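Local coordinates for protein phosphomethylpyrimidine kinase (Pyrococcus furiosus, PDB 2PB9) that probably phosphorylates hydroxymethylpyrimidine and its phosphate and joins the product to thiazole phosphate, the latter step through the C-terminal ThiN-family domain modelled here, at residues A[32-40]-A[48-56]; A[117-126]-A[149-159]. All blocks are in the same frame, centred on the assembly; numbering follows the deposited sequence.

How the contacts relate
Both contacts pair neighbouring strands of the same mixed sheet in the ThiN-family domain, on opposite sides of the centre of the chain. Contact 1 is the antiparallel hairpin of strands 35-38 and 50-53; contact 2, later in the chain, is the parallel pairing of strand 118-121, an outermost strand of the sheet within this chain, with strand 154-159. Their centres lie 21 Å apart and their nearest atoms about 11 Å apart, so they do not touch. A phosphate ion is bound beside Arg56, at the end of contact 1 away from the hairpin connection. Each contact also reaches a subunit boundary: Arg56 in contact 1 meets the second subunit, and Asp123, Arg125 and Glu126 in contact 2 meet the third.

Contact 1. Residues A[32-40]-A[48-56]; sequences GTNFVYSLP and KDVAGVKGR. With PO4 (phosphate ion), chain C.
Arg56 lies against the start of segment 32-40 and reaches past it to a phosphate ion. Its CB rests on the backbone oxygen of Thr33 (CB to O 3.2 Å). With CG anti to the carbonyl carbon (chi1 -54°) and the chain extended from there to NE, the side chain runs toward the anion: CG comes within 3.5 Å of phosphate O2, and CD lies a similar distance from it. NE then donates a hydrogen bond to that same O2 (2.9 Å, 155° at the hydrogen), which is met at the edge of the guanidinium, in its plane. The two outer nitrogens are held as well, NH1 by Val31 O and NH2 by a salt bridge to Glu30 of the second subunit, which fixes the rotation of the group. Ser75 OG and the backbone nitrogens of His77 and Leu78, at the start of helix 77-86, also bind the phosphate.

A type II turn from Val53 to Arg56, with Gly55 in the position whose backbone angles call for glycine, delivers the arginine. Farther along, Tyr37 and Ala51 form a hydrogen-bonded antiparallel pair (Tyr37 N to Ala51 O 3.0 Å, Ala51 N to Tyr37 O 2.9 Å), and Leu39 N adds a bond to Asp49 O (2.9 Å). Val50 CG1 meets Val36 CB at 3.7 Å, while its CG2 lies by Ser38, on the face packed by helix 77-86. The whole is a beta hairpin whose open end, with the N-terminus of helix 77-86, forms an anion site; the ion probably comes from the crystallisation liquor, but the site would suit a domain whose substrates carry phosphates.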
loop_
_atom_site.group_PDB
_atom_site.type_symbol
_atom_site.label_atom_id
_atom_site.label_comp_id
_atom_site.label_asym_id
_atom_site.label_seq_id
_atom_site.Cartn_x
_atom_site.Cartn_y
_atom_site.Cartn_z
ATOM N N GLY A 32 -2.053 7.383 -19.782
ATOM C CA GLY A 32 -2.087 7.337 -21.231
ATOM C C GLY A 32 -1.744 5.974 -21.806
ATOM O O GLY A 32 -1.122 5.137 -21.150
ATOM N N THR A 33 -2.159 5.741 -23.041
ATOM C CA THR A 33 -1.862 4.481 -23.682
ATOM C C THR A 33 -0.783 4.664 -24.750
ATOM O O THR A 33 -0.815 5.616 -25.540
ATOM C CB THR A 33 -3.132 3.856 -24.324
ATOM O OG1 THR A 33 -3.972 3.332 -23.290
ATOM C CG2 THR A 33 -2.757 2.723 -25.301
ATOM N N ASN A 34 0.186 3.759 -24.738
ATOM C CA ASN A 34 1.238 3.777 -25.723
ATOM C C ASN A 34 1.155 2.443 -26.467
ATOM O O ASN A 34 0.874 1.398 -25.877
ATOM C CB ASN A 34 2.603 3.965 -25.062
ATOM C CG ASN A 34 3.571 4.739 -25.946
ATOM O OD1 ASN A 34 4.522 5.338 -25.458
ATOM N ND2 ASN A 34 3.327 4.731 -27.253
ATOM N N PHE A 35 1.379 2.499 -27.770
ATOM C CA PHE A 35 1.309 1.335 -28.634
ATOM C C PHE A 35 2.690 1.256 -29.286
ATOM O O PHE A 35 3.138 2.214 -29.929
ATOM C CB PHE A 35 0.198 1.586 -29.663
ATOM C CG PHE A 35 -0.258 0.364 -30.404
ATOM C CD1 PHE A 35 -1.350 0.444 -31.271
ATOM C CD2 PHE A 35 0.410 -0.852 -30.279
ATOM C CE1 PHE A 35 -1.772 -0.666 -32.010
ATOM C CE2 PHE A 35 0.001 -1.972 -31.013
ATOM C CZ PHE A 35 -1.094 -1.875 -31.882
ATOM N N VAL A 36 3.381 0.134 -29.105
ATOM C CA VAL A 36 4.721 0.012 -29.668
ATOM C C VAL A 36 4.951 -1.132 -30.632
ATOM O O VAL A 36 4.196 -2.106 -30.676
ATOM C CB VAL A 36 5.814 -0.099 -28.567
ATOM C CG1 VAL A 36 5.737 1.087 -27.648
ATOM C CG2 VAL A 36 5.669 -1.413 -27.795
ATOM N N TYR A 37 6.018 -0.984 -31.404
ATOM C CA TYR A 37 6.432 -1.977 -32.377
ATOM C C TYR A 37 7.951 -1.878 -32.453
ATOM O O TYR A 37 8.510 -0.882 -32.913
ATOM C CB TYR A 37 5.794 -1.689 -33.727
ATOM C CG TYR A 37 5.920 -2.821 -34.720
ATOM C CD1 TYR A 37 6.337 -4.093 -34.319
ATOM C CD2 TYR A 37 5.599 -2.623 -36.067
ATOM C CE1 TYR A 37 6.434 -5.138 -35.230
ATOM C CE2 TYR A 37 5.688 -3.658 -36.985
ATOM C CZ TYR A 37 6.106 -4.908 -36.561
ATOM O OH TYR A 37 6.181 -5.921 -37.477
ATOM N N SER A 38 8.605 -2.925 -31.973
ATOM C CA SER A 38 10.053 -2.978 -31.918
ATOM C C SER A 38 10.729 -3.477 -33.182
ATOM O O SER A 38 10.090 -4.044 -34.069
ATOM C CB SER A 38 10.467 -3.869 -30.744
ATOM O OG SER A 38 11.846 -4.148 -30.780
ATOM N N LEU A 39 12.036 -3.234 -33.256
ATOM C CA LEU A 39 12.841 -3.720 -34.367
ATOM C C LEU A 39 13.096 -5.155 -33.953
ATOM O O LEU A 39 13.049 -5.484 -32.768
ATOM C CB LEU A 39 14.185 -2.987 -34.460
ATOM C CG LEU A 39 14.253 -1.590 -35.078
ATOM C CD1 LEU A 39 15.594 -0.971 -34.762
ATOM C CD2 LEU A 39 14.032 -1.677 -36.577
ATOM N N PRO A 40 13.351 -5.994 -34.936
ATOM C CA PRO A 40 13.640 -7.403 -34.662
ATOM C C PRO A 40 15.024 -7.611 -34.035
ATOM O O PRO A 40 15.880 -6.738 -34.186
ATOM C CB PRO A 40 13.689 -8.039 -36.056
ATOM C CG PRO A 40 14.159 -6.954 -36.942
ATOM C CD PRO A 40 13.674 -5.674 -36.321
ATOM N N LYS A 48 15.274 2.642 -27.805
ATOM C CA LYS A 48 15.557 3.491 -28.949
ATOM C C LYS A 48 15.274 2.719 -30.226
ATOM O O LYS A 48 15.040 3.314 -31.277
ATOM C CB LYS A 48 17.020 3.905 -28.943
ATOM C CG LYS A 48 17.262 5.384 -28.717
ATOM C CD LYS A 48 16.929 5.812 -27.305
ATOM C CE LYS A 48 17.569 7.159 -27.001
ATOM N NZ LYS A 48 17.229 8.182 -28.036
ATOM N N ASP A 49 15.295 1.391 -30.120
ATOM C CA ASP A 49 15.062 0.504 -31.259
ATOM C C ASP A 49 13.604 0.096 -31.350
ATOM O O ASP A 49 13.234 -0.804 -32.111
ATOM C CB ASP A 49 15.938 -0.745 -31.132
ATOM C CG ASP A 49 17.395 -0.405 -30.926
ATOM O OD1 ASP A 49 17.905 0.396 -31.733
ATOM O OD2 ASP A 49 18.026 -0.924 -29.972
ATOM N N VAL A 50 12.778 0.765 -30.558
ATOM C CA VAL A 50 11.357 0.471 -30.534
ATOM C C VAL A 50 10.572 1.730 -30.877
ATOM O O VAL A 50 10.867 2.807 -30.368
ATOM C CB VAL A 50 10.935 -0.052 -29.140
ATOM C CG1 VAL A 50 9.487 -0.516 -29.177
ATOM C CG2 VAL A 50 11.852 -1.193 -28.714
ATOM N N ALA A 51 9.585 1.594 -31.755
ATOM C CA ALA A 51 8.775 2.740 -32.150
ATOM C C ALA A 51 7.516 2.836 -31.282
ATOM O O ALA A 51 6.833 1.844 -31.047
ATOM C CB ALA A 51 8.402 2.640 -33.637
ATOM N N GLY A 52 7.229 4.040 -30.797
ATOM C CA GLY A 52 6.062 4.246 -29.960
ATOM C C GLY A 52 5.416 5.581 -30.273
ATOM O O GLY A 52 5.920 6.343 -31.107
ATOM N N VAL A 53 4.299 5.871 -29.616
ATOM C CA VAL A 53 3.610 7.128 -29.855
ATOM C C VAL A 53 4.161 8.198 -28.918
ATOM O O VAL A 53 4.120 8.055 -27.689
ATOM C CB VAL A 53 2.084 6.984 -29.640
ATOM C CG1 VAL A 53 1.385 8.292 -29.996
ATOM C CG2 VAL A 53 1.538 5.845 -30.499
ATOM N N LYS A 54 4.690 9.270 -29.502
ATOM C CA LYS A 54 5.248 10.351 -28.700
ATOM C C LYS A 54 4.139 11.119 -27.999
ATOM O O LYS A 54 3.370 11.833 -28.636
ATOM C CB LYS A 54 6.057 11.302 -29.575
ATOM C CG LYS A 54 6.676 12.423 -28.803
ATOM C CD LYS A 54 7.442 13.353 -29.712
ATOM C CE LYS A 54 8.027 14.508 -28.912
ATOM N NZ LYS A 54 8.688 15.492 -29.797
ATOM N N GLY A 55 4.062 10.964 -26.682
ATOM C CA GLY A 55 3.039 11.644 -25.912
ATOM C C GLY A 55 1.887 10.705 -25.619
ATOM O O GLY A 55 0.913 11.094 -24.983
ATOM N N ARG A 56 2.003 9.470 -26.099
ATOM C CA ARG A 56 0.985 8.439 -25.906
ATOM C C ARG A 56 -0.379 8.840 -26.464
ATOM O O ARG A 56 -0.496 9.800 -27.223
ATOM C CB ARG A 56 0.865 8.106 -24.417
ATOM C CG ARG A 56 2.191 7.718 -23.789
ATOM C CD ARG A 56 2.096 7.660 -22.281
ATOM N NE ARG A 56 3.401 7.643 -21.629
ATOM C CZ ARG A 56 3.619 8.144 -20.416
ATOM N NH1 ARG A 56 2.620 8.698 -19.743
ATOM N NH2 ARG A 56 4.826 8.085 -19.867
HETATM P P PO4 C . 5.547 4.827 -22.085
HETATM O O1 PO4 C . 4.413 4.488 -21.186
HETATM O O2 PO4 C . 5.098 5.843 -23.082
HETATM O O3 PO4 C . 6.658 5.407 -21.254
HETATM O O4 PO4 C . 6.013 3.597 -22.782
#

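Contact 2. Residues A[117-126]-A[149-159]; sequences FKVSFYDRRE and RIKERPDIIYH
Phe121 and Tyr158 each turn CG between their own backbone N and carbonyl carbon (chi1 66° and 71°), which lays the two side chains side by side, pointing the same way. Phe121 CB therefore sits over one face of the Tyr158 ring, 3.7 Å from its centroid, while the two rings themselves meet obliquely. Arg149, its chain bent at chi2 and chi3, passes Ser120 and brings one guanidinium face to the Phe121 ring, NH1 lying 3.4 Å from CE1 with the planes 33° apart. NH2 and NE both bond weakly to Phe121 O (2.9 and 3.1 Å), and a water joins NH2 to Asp123 N. With an alanine at Phe121, CB would still cover Tyr158, but the Arg149 guanidinium is likely to lose the ring against its face and be freer to turn, and Tyr158 OH its aromatic neighbour.

Tyr122 and His159 repeat the side-by-side arrangement: His159 CB lies over the tyrosine ring, 3.8 Å from its centroid, and the two rings are nearly parallel but slid apart. The CE1 corner of the His159 imidazole lies over one face of the Arg124 guanidinium, offset toward its rim, with NH1 3.3 Å from CE1. At the other end Lys118 NZ forms a salt bridge with Glu152 OE1 (3.3 Å), approached on its anti side and from out of the carboxylate plane. Between these ends, Ser120 N to Ile156 O (2.8 Å) and Tyr122 N to Tyr158 O are rungs of a parallel ladder in which Tyr158 N to Ser120 O is weak.

Tyr158 and Ile156 face helix 102-114; Ser120, bonded through OG to Ala146 O, and Ile157 face helix 138-149. Parallel neighbouring strands linked through helices 129-133 and 138-149 make this a beta-alpha-beta crossover at the margin of the domain's mixed sheet.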
loop_
_atom_site.group_PDB
_atom_site.type_symbol
_atom_site.label_atom_id
_atom_site.label_comp_id
_atom_site.label_asym_id
_atom_site.label_seq_id
_atom_site.Cartn_x
_atom_site.Cartn_y
_atom_site.Cartn_z
ATOM N N PHE A 117 -6.592 -18.302 -25.380
ATOM C CA PHE A 117 -5.234 -17.784 -25.256
ATOM C C PHE A 117 -4.908 -17.391 -23.817
ATOM O O PHE A 117 -5.770 -16.937 -23.066
ATOM C CB PHE A 117 -4.967 -16.626 -26.236
ATOM C CG PHE A 117 -5.967 -15.513 -26.180
ATOM C CD1 PHE A 117 -6.038 -14.671 -25.078
ATOM C CD2 PHE A 117 -6.820 -15.284 -27.260
ATOM C CE1 PHE A 117 -6.945 -13.611 -25.054
ATOM C CE2 PHE A 117 -7.730 -14.231 -27.248
ATOM C CZ PHE A 117 -7.793 -13.392 -26.144
ATOM N N LYS A 118 -3.645 -17.581 -23.450
ATOM C CA LYS A 118 -3.163 -17.330 -22.099
ATOM C C LYS A 118 -3.005 -15.903 -21.585
ATOM O O LYS A 118 -2.703 -14.970 -22.318
ATOM C CB LYS A 118 -1.841 -18.076 -21.892
ATOM C CG LYS A 118 -1.974 -19.588 -21.709
ATOM C CD LYS A 118 -2.553 -20.290 -22.936
ATOM C CE LYS A 118 -3.990 -20.715 -22.691
ATOM N NZ LYS A 118 -4.071 -21.621 -21.509
ATOM N N VAL A 119 -3.201 -15.773 -20.282
ATOM C CA VAL A 119 -3.089 -14.513 -19.572
ATOM C C VAL A 119 -2.353 -14.797 -18.269
ATOM O O VAL A 119 -2.750 -15.661 -17.508
ATOM C CB VAL A 119 -4.498 -13.919 -19.264
ATOM C CG1 VAL A 119 -5.538 -15.020 -19.289
ATOM C CG2 VAL A 119 -4.509 -13.241 -17.898
ATOM N N SER A 120 -1.256 -14.094 -18.028
ATOM C CA SER A 120 -0.512 -14.289 -16.796
ATOM C C SER A 120 -0.440 -12.938 -16.102
ATOM O O SER A 120 -1.049 -11.965 -16.555
ATOM C CB SER A 120 0.882 -14.823 -17.092
ATOM O OG SER A 120 1.485 -15.341 -15.916
ATOM N N PHE A 121 0.296 -12.863 -15.004
ATOM C CA PHE A 121 0.386 -11.605 -14.278
ATOM C C PHE A 121 1.584 -11.638 -13.368
ATOM O O PHE A 121 2.287 -12.642 -13.277
ATOM C CB PHE A 121 -0.873 -11.400 -13.419
ATOM C CG PHE A 121 -1.014 -12.411 -12.304
ATOM C CD1 PHE A 121 -0.301 -12.267 -11.110
ATOM C CD2 PHE A 121 -1.813 -13.547 -12.470
ATOM C CE1 PHE A 121 -0.373 -13.240 -10.095
ATOM C CE2 PHE A 121 -1.894 -14.530 -11.462
ATOM C CZ PHE A 121 -1.170 -14.374 -10.273
ATOM N N TYR A 122 1.804 -10.520 -12.691
ATOM C CA TYR A 122 2.880 -10.407 -11.726
ATOM C C TYR A 122 2.419 -9.441 -10.652
ATOM O O TYR A 122 1.634 -8.536 -10.920
ATOM C CB TYR A 122 4.176 -9.934 -12.396
ATOM C CG TYR A 122 4.178 -8.520 -12.931
ATOM C CD1 TYR A 122 4.172 -7.430 -12.068
ATOM C CD2 TYR A 122 4.293 -8.274 -14.301
ATOM C CE1 TYR A 122 4.295 -6.131 -12.551
ATOM C CE2 TYR A 122 4.420 -6.973 -14.792
ATOM C CZ TYR A 122 4.425 -5.909 -13.909
ATOM O OH TYR A 122 4.613 -4.626 -14.363
ATOM N N ASP A 123 2.884 -9.663 -9.429
ATOM C CA ASP A 123 2.514 -8.821 -8.306
ATOM C C ASP A 123 3.781 -8.249 -7.705
ATOM O O ASP A 123 4.648 -8.990 -7.253
ATOM C CB ASP A 123 1.742 -9.646 -7.270
ATOM C CG ASP A 123 1.322 -8.828 -6.061
ATOM O OD1 ASP A 123 1.251 -7.586 -6.155
ATOM O OD2 ASP A 123 1.048 -9.436 -5.010
ATOM N N ARG A 124 3.881 -6.927 -7.712
ATOM C CA ARG A 124 5.044 -6.236 -7.185
ATOM C C ARG A 124 5.250 -6.493 -5.695
ATOM O O ARG A 124 6.346 -6.269 -5.164
ATOM C CB ARG A 124 4.912 -4.733 -7.454
ATOM C CG ARG A 124 5.069 -4.369 -8.917
ATOM C CD ARG A 124 4.595 -2.954 -9.238
ATOM N NE ARG A 124 4.909 -2.613 -10.625
ATOM C CZ ARG A 124 4.412 -1.574 -11.295
ATOM N NH1 ARG A 124 3.552 -0.737 -10.716
ATOM N NH2 ARG A 124 4.779 -1.382 -12.559
ATOM N N ARG A 125 4.204 -6.956 -5.016
ATOM C CA ARG A 125 4.323 -7.236 -3.595
ATOM C C ARG A 125 5.203 -8.460 -3.377
ATOM O O ARG A 125 5.768 -8.650 -2.301
ATOM C CB ARG A 125 2.946 -7.453 -2.963
ATOM C CG ARG A 125 2.298 -6.175 -2.472
ATOM C CD ARG A 125 0.963 -6.460 -1.809
ATOM N NE ARG A 125 0.113 -7.235 -2.702
ATOM C CZ ARG A 125 -1.158 -7.548 -2.468
ATOM N NH1 ARG A 125 -1.760 -7.158 -1.348
ATOM N NH2 ARG A 125 -1.832 -8.251 -3.370
ATOM N N GLU A 126 5.330 -9.282 -4.411
ATOM C CA GLU A 126 6.149 -10.486 -4.313
ATOM C C GLU A 126 7.539 -10.229 -4.902
ATOM O O GLU A 126 8.311 -11.159 -5.153
ATOM C CB GLU A 126 5.449 -11.641 -5.037
ATOM C CG GLU A 126 3.972 -11.770 -4.650
ATOM C CD GLU A 126 3.321 -13.046 -5.152
ATOM O OE1 GLU A 126 3.676 -14.133 -4.652
ATOM O OE2 GLU A 126 2.451 -12.965 -6.043
ATOM N N ARG A 149 5.495 -17.820 -14.913
ATOM C CA ARG A 149 4.332 -18.226 -14.120
ATOM C C ARG A 149 3.615 -19.405 -14.806
ATOM O O ARG A 149 3.529 -20.493 -14.243
ATOM C CB ARG A 149 3.389 -17.022 -13.972
ATOM C CG ARG A 149 2.049 -17.279 -13.305
ATOM C CD ARG A 149 2.003 -16.738 -11.883
ATOM N NE ARG A 149 2.530 -15.379 -11.787
ATOM C CZ ARG A 149 2.654 -14.689 -10.653
ATOM N NH1 ARG A 149 2.281 -15.222 -9.493
ATOM N NH2 ARG A 149 3.174 -13.466 -10.675
ATOM N N ILE A 150 3.122 -19.190 -16.024
ATOM C CA ILE A 150 2.424 -20.229 -16.776
ATOM C C ILE A 150 3.373 -20.994 -17.687
ATOM O O ILE A 150 4.536 -20.626 -17.832
ATOM C CB ILE A 150 1.305 -19.632 -17.645
ATOM C CG1 ILE A 150 1.884 -18.592 -18.609
ATOM C CG2 ILE A 150 0.252 -19.007 -16.759
ATOM C CD1 ILE A 150 0.850 -17.940 -19.488
ATOM N N LYS A 151 2.875 -22.060 -18.308
ATOM C CA LYS A 151 3.711 -22.859 -19.196
ATOM C C LYS A 151 3.656 -22.326 -20.625
ATOM O O LYS A 151 4.651 -22.346 -21.344
ATOM C CB LYS A 151 3.273 -24.321 -19.159
ATOM N N GLU A 152 2.495 -21.839 -21.037
ATOM C CA GLU A 152 2.358 -21.319 -22.390
ATOM C C GLU A 152 2.805 -19.860 -22.467
ATOM O O GLU A 152 3.332 -19.301 -21.500
ATOM C CB GLU A 152 0.901 -21.430 -22.858
ATOM C CG GLU A 152 0.231 -22.759 -22.539
ATOM C CD GLU A 152 -0.059 -22.922 -21.054
ATOM O OE1 GLU A 152 -1.013 -22.283 -20.556
ATOM O OE2 GLU A 152 0.674 -23.679 -20.381
ATOM N N ARG A 153 2.597 -19.254 -23.631
ATOM C CA ARG A 153 2.951 -17.858 -23.840
ATOM C C ARG A 153 1.755 -16.971 -23.503
ATOM O O ARG A 153 0.668 -17.118 -24.066
ATOM C CB ARG A 153 3.363 -17.608 -25.292
ATOM C CG ARG A 153 3.726 -16.157 -25.580
ATOM C CD ARG A 153 3.969 -15.910 -27.062
ATOM N NE ARG A 153 2.785 -16.200 -27.855
ATOM C CZ ARG A 153 1.627 -15.565 -27.708
ATOM N NH1 ARG A 153 1.506 -14.603 -26.801
ATOM N NH2 ARG A 153 0.586 -15.900 -28.458
ATOM N N PRO A 154 1.938 -16.045 -22.562
ATOM C CA PRO A 154 0.816 -15.177 -22.217
ATOM C C PRO A 154 0.677 -13.970 -23.141
ATOM O O PRO A 154 1.560 -13.120 -23.211
ATOM C CB PRO A 154 1.120 -14.788 -20.773
ATOM C CG PRO A 154 2.605 -14.761 -20.743
ATOM C CD PRO A 154 2.991 -15.988 -21.532
ATOM N N ASP A 155 -0.437 -13.916 -23.858
ATOM C CA ASP A 155 -0.719 -12.805 -24.760
ATOM C C ASP A 155 -1.050 -11.584 -23.919
ATOM O O ASP A 155 -0.845 -10.447 -24.346
ATOM C CB ASP A 155 -1.920 -13.139 -25.645
ATOM C CG ASP A 155 -1.666 -14.330 -26.531
ATOM O OD1 ASP A 155 -1.124 -14.122 -27.638
ATOM O OD2 ASP A 155 -1.991 -15.470 -26.111
ATOM N N ILE A 156 -1.582 -11.843 -22.727
ATOM C CA ILE A 156 -1.965 -10.791 -21.794
ATOM C C ILE A 156 -1.248 -10.929 -20.465
ATOM O O ILE A 156 -1.238 -11.992 -19.845
ATOM C CB ILE A 156 -3.472 -10.807 -21.474
ATOM C CG1 ILE A 156 -4.286 -10.847 -22.760
ATOM C CG2 ILE A 156 -3.838 -9.591 -20.639
ATOM C CD1 ILE A 156 -4.321 -12.223 -23.377
ATOM N N ILE A 157 -0.647 -9.833 -20.037
ATOM C CA ILE A 157 0.047 -9.789 -18.766
ATOM C C ILE A 157 -0.466 -8.525 -18.092
ATOM O O ILE A 157 -0.544 -7.465 -18.713
ATOM C CB ILE A 157 1.582 -9.718 -18.960
ATOM C CG1 ILE A 157 2.076 -10.995 -19.654
ATOM C CG2 ILE A 157 2.274 -9.541 -17.602
ATOM C CD1 ILE A 157 3.559 -11.026 -19.941
ATOM N N TYR A 158 -0.860 -8.639 -16.834
ATOM C CA TYR A 158 -1.359 -7.470 -16.130
ATOM C C TYR A 158 -0.805 -7.508 -14.729
ATOM O O TYR A 158 -0.118 -8.455 -14.356
ATOM C CB TYR A 158 -2.889 -7.480 -16.093
ATOM C CG TYR A 158 -3.461 -8.543 -15.190
ATOM C CD1 TYR A 158 -3.745 -8.268 -13.849
ATOM C CD2 TYR A 158 -3.674 -9.846 -15.658
ATOM C CE1 TYR A 158 -4.226 -9.257 -12.995
ATOM C CE2 TYR A 158 -4.153 -10.845 -14.809
ATOM C CZ TYR A 158 -4.427 -10.541 -13.479
ATOM O OH TYR A 158 -4.894 -11.518 -12.626
ATOM N N HIS A 159 -1.083 -6.464 -13.963
ATOM C CA HIS A 159 -0.643 -6.404 -12.583
ATOM C C HIS A 159 -1.527 -5.392 -11.880
ATOM O O HIS A 159 -1.917 -4.384 -12.475
ATOM C CB HIS A 159 0.826 -5.977 -12.480
ATOM C CG HIS A 159 1.065 -4.536 -12.816
ATOM N ND1 HIS A 159 0.949 -3.523 -11.889
ATOM C CD2 HIS A 159 1.442 -3.942 -13.972
ATOM C CE1 HIS A 159 1.244 -2.369 -12.458
ATOM N NE2 HIS A 159 1.548 -2.595 -13.723
HETATM O O HOH W 1 4.673 -11.859 -9.156
#